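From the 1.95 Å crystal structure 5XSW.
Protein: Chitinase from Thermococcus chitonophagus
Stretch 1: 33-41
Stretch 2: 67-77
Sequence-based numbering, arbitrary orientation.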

# COMPACT_ATOMS: atom_id res chain seq x y z
N PHE A 33 -13.06 12.63 9.56
CA PHE A 33 -13.49 11.85 10.74
C PHE A 33 -14.07 10.55 10.27
O PHE A 33 -14.98 10.53 9.44
CB PHE A 33 -14.54 12.64 11.59
CG PHE A 33 -14.02 13.93 12.11
CD1 PHE A 33 -13.16 13.97 13.20
CD2 PHE A 33 -14.37 15.13 11.51
CE1 PHE A 33 -12.67 15.19 13.69
CE2 PHE A 33 -13.87 16.35 11.97
CZ PHE A 33 -13.01 16.38 13.05
N ASP A 34 -13.57 9.44 10.81
CA ASP A 34 -14.13 8.15 10.49
C ASP A 34 -14.94 7.68 11.72
O ASP A 34 -14.35 7.47 12.78
CB ASP A 34 -13.04 7.11 10.19
CG ASP A 34 -12.38 7.31 8.82
OD1 ASP A 34 -12.77 8.26 8.12
OD2 ASP A 34 -11.49 6.49 8.49
N ILE A 35 -16.24 7.51 11.55
CA ILE A 35 -17.12 7.15 12.69
C ILE A 35 -17.43 5.69 12.73
O ILE A 35 -18.03 5.14 11.80
CB ILE A 35 -18.41 8.01 12.63
CG1 ILE A 35 -17.98 9.49 12.79
CG2 ILE A 35 -19.39 7.55 13.74
CD1 ILE A 35 -19.12 10.45 12.87
N LYS A 36 -16.98 5.00 13.79
CA LYS A 36 -17.34 3.61 14.01
C LYS A 36 -18.86 3.45 14.29
O LYS A 36 -19.54 2.63 13.67
CB LYS A 36 -16.54 3.08 15.19
CG LYS A 36 -16.67 1.56 15.42
CD LYS A 36 -16.12 1.18 16.81
CE LYS A 36 -15.96 -0.33 16.99
NZ LYS A 36 -14.83 -0.94 16.15
N ASN A 37 -19.36 4.21 15.27
CA ASN A 37 -20.79 4.25 15.54
C ASN A 37 -21.08 5.47 16.42
O ASN A 37 -20.17 6.23 16.78
CB ASN A 37 -21.29 2.94 16.17
CG ASN A 37 -20.49 2.50 17.36
OD1 ASN A 37 -20.21 3.29 18.26
ND2 ASN A 37 -20.14 1.20 17.41
N ILE A 38 -22.37 5.72 16.65
CA ILE A 38 -22.81 6.82 17.53
C ILE A 38 -23.69 6.09 18.58
O ILE A 38 -24.55 5.30 18.21
CB ILE A 38 -23.65 7.89 16.83
CG1 ILE A 38 -22.94 8.50 15.62
CG2 ILE A 38 -24.03 9.07 17.80
CD1 ILE A 38 -23.31 7.80 14.33
N THR A 39 -23.47 6.32 19.87
CA THR A 39 -24.38 5.72 20.85
C THR A 39 -25.23 6.81 21.51
O THR A 39 -24.83 7.98 21.61
CB THR A 39 -23.65 4.94 21.95
OG1 THR A 39 -22.61 5.75 22.52
CG2 THR A 39 -23.05 3.62 21.42
N PHE A 40 -26.39 6.41 21.99
CA PHE A 40 -27.08 7.31 22.91
C PHE A 40 -27.95 6.44 23.83
O PHE A 40 -28.08 5.24 23.62
CB PHE A 40 -27.92 8.36 22.16
CG PHE A 40 -29.10 7.76 21.38
CD1 PHE A 40 -30.35 7.58 21.99
CD2 PHE A 40 -28.95 7.40 20.04
CE1 PHE A 40 -31.45 7.04 21.26
CE2 PHE A 40 -30.01 6.86 19.30
CZ PHE A 40 -31.30 6.68 19.92
N GLU A 41 -28.54 7.07 24.85
CA GLU A 41 -29.35 6.33 25.80
C GLU A 41 -30.78 6.84 25.79
O GLU A 41 -31.02 8.02 25.56
CB GLU A 41 -28.73 6.42 27.21
CG GLU A 41 -27.46 5.58 27.32
CD GLU A 41 -26.60 5.92 28.56
OE1 GLU A 41 -25.87 5.03 29.02
OE2 GLU A 41 -26.63 7.07 29.05
N THR A 67 -27.17 1.92 19.56
CA THR A 67 -25.92 2.10 18.77
C THR A 67 -26.28 2.28 17.30
O THR A 67 -26.89 1.38 16.71
CB THR A 67 -25.01 0.91 18.92
OG1 THR A 67 -24.78 0.70 20.32
CG2 THR A 67 -23.62 1.17 18.13
N ILE A 68 -25.95 3.45 16.74
CA ILE A 68 -26.22 3.73 15.34
C ILE A 68 -24.95 3.45 14.53
O ILE A 68 -23.89 4.00 14.84
CB ILE A 68 -26.62 5.17 15.12
CG1 ILE A 68 -27.95 5.50 15.86
CG2 ILE A 68 -26.78 5.43 13.60
CD1 ILE A 68 -28.15 7.02 15.94
N ASP A 69 -25.08 2.61 13.51
CA ASP A 69 -23.97 2.29 12.58
C ASP A 69 -24.26 2.97 11.24
O ASP A 69 -25.26 2.68 10.62
CB ASP A 69 -23.85 0.76 12.45
CG ASP A 69 -22.74 0.31 11.44
OD1 ASP A 69 -22.15 1.14 10.77
OD2 ASP A 69 -22.53 -0.91 11.33
N LEU A 70 -23.41 3.92 10.83
CA LEU A 70 -23.65 4.70 9.64
C LEU A 70 -23.26 3.95 8.35
O LEU A 70 -23.45 4.48 7.27
CB LEU A 70 -22.90 6.02 9.70
CG LEU A 70 -23.26 6.95 10.86
CD1 LEU A 70 -22.30 8.14 10.92
CD2 LEU A 70 -24.74 7.44 10.70
N THR A 71 -22.73 2.74 8.52
CA THR A 71 -22.29 1.84 7.43
C THR A 71 -21.58 2.63 6.33
O THR A 71 -20.49 3.15 6.57
CB THR A 71 -23.50 0.98 6.84
OG1 THR A 71 -24.44 1.81 6.16
CG2 THR A 71 -24.18 0.23 7.95
N TRP A 72 -22.17 2.80 5.16
CA TRP A 72 -21.44 3.42 4.05
C TRP A 72 -21.32 4.89 4.26
O TRP A 72 -20.56 5.56 3.59
CB TRP A 72 -22.13 3.10 2.72
CG TRP A 72 -23.44 3.79 2.55
CD1 TRP A 72 -24.70 3.32 2.91
CD2 TRP A 72 -23.65 5.09 1.97
NE1 TRP A 72 -25.66 4.27 2.58
CE2 TRP A 72 -25.04 5.36 2.02
CE3 TRP A 72 -22.79 6.07 1.45
CZ2 TRP A 72 -25.58 6.56 1.55
CZ3 TRP A 72 -23.33 7.25 0.99
CH2 TRP A 72 -24.71 7.49 1.03
N ARG A 73 -22.04 5.42 5.23
CA ARG A 73 -21.99 6.89 5.40
C ARG A 73 -21.14 7.38 6.60
O ARG A 73 -21.24 8.55 7.04
CB ARG A 73 -23.44 7.39 5.52
CG ARG A 73 -23.72 8.55 4.68
CD ARG A 73 -25.23 8.79 4.50
NE ARG A 73 -25.39 10.20 4.17
CZ ARG A 73 -26.56 10.82 4.03
NH1 ARG A 73 -26.56 12.10 3.73
NH2 ARG A 73 -27.70 10.15 4.20
N GLY A 74 -20.25 6.52 7.10
CA GLY A 74 -19.47 6.84 8.27
C GLY A 74 -18.24 7.71 8.08
O GLY A 74 -17.52 8.00 9.06
N ILE A 75 -17.97 8.14 6.83
CA ILE A 75 -16.75 8.91 6.54
C ILE A 75 -17.08 10.36 6.34
O ILE A 75 -17.91 10.68 5.50
CB ILE A 75 -16.00 8.36 5.22
CG1 ILE A 75 -15.60 6.88 5.39
CG2 ILE A 75 -14.83 9.24 4.87
CD1 ILE A 75 -15.46 6.11 4.04
N PHE A 76 -16.42 11.24 7.07
CA PHE A 76 -16.74 12.67 7.05
C PHE A 76 -15.55 13.52 6.65
O PHE A 76 -14.77 13.96 7.49
CB PHE A 76 -17.21 13.15 8.43
CG PHE A 76 -18.59 12.66 8.78
CD1 PHE A 76 -18.79 11.35 9.17
CD2 PHE A 76 -19.69 13.50 8.66
CE1 PHE A 76 -20.07 10.85 9.47
CE2 PHE A 76 -21.01 13.04 8.99
CZ PHE A 76 -21.19 11.70 9.38
N HIS A 77 -15.43 13.74 5.34
CA HIS A 77 -14.42 14.64 4.80
C HIS A 77 -14.82 16.08 5.09
O HIS A 77 -15.88 16.34 5.63
CB HIS A 77 -14.29 14.39 3.28
CG HIS A 77 -13.52 13.15 2.96
ND1 HIS A 77 -12.16 13.07 3.13
CD2 HIS A 77 -13.92 11.93 2.52
CE1 HIS A 77 -11.74 11.86 2.82
NE2 HIS A 77 -12.78 11.15 2.42
O HOH W 1 -20.58 4.25 11.67

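The apolar centre of this contact is a chain of side chains that ties two separate strand pairings together. Ile38 and Leu70 meet with CD1 of Ile38 3.6 Å from CD1 of Leu70, and the same Leu70 methyl lies 4.1 Å from CG2 of Ile35. Ile35 continues the line in the other direction: its CD1 rests 3.6 Å from CE1 of Phe76. Leu70 sits in the loop that follows strand 67-69, yet its CA-to-CB bond points toward the opposing stretch, so a loop residue packs against Ile35 and Ile38, which lie before and after the corner that the other stretch turns at Lys36. The chi2 of Ile38 is 94°, between wells. Farther along, CD1 of Ile68 approaches the Phe40 ring at its edge, 3.8 Å from CE2 of Phe40.

Around this core the backbones pair in two antiparallel ladders. Phe33 and Phe76 exchange both hydrogen bonds, Phe33 N to Phe76 O at 3.0 Å and Phe76 N to Phe33 O at 2.9 Å, and Ile35 N extends the ladder to Gly74 O at 2.8 Å. Beyond the corner, Ile38 N donates to Ile68 O at 2.9 Å and Ile68 N to Ile38 O at 2.7 Å. These pairs place Ile38 and Ile68 on one face, while Thr39 and Thr67 share the other. At Gly74 an ideal CB would fall a tight 3.1 Å from Ile35 O.

The polar edge gathers where the pairing is interrupted. One water donates to Ile35 O at 2.7 Å and weakly to Lys36 O at 2.8 Å, and accepts from Leu70 N at 3.0 Å, bridging the corner to the loop. Asp69 OD1 accepts from Thr71 N at 2.8 Å, and Arg73 N donates to Leu70 O at 2.7 Å, so the loop carrying Leu70 is braced from within.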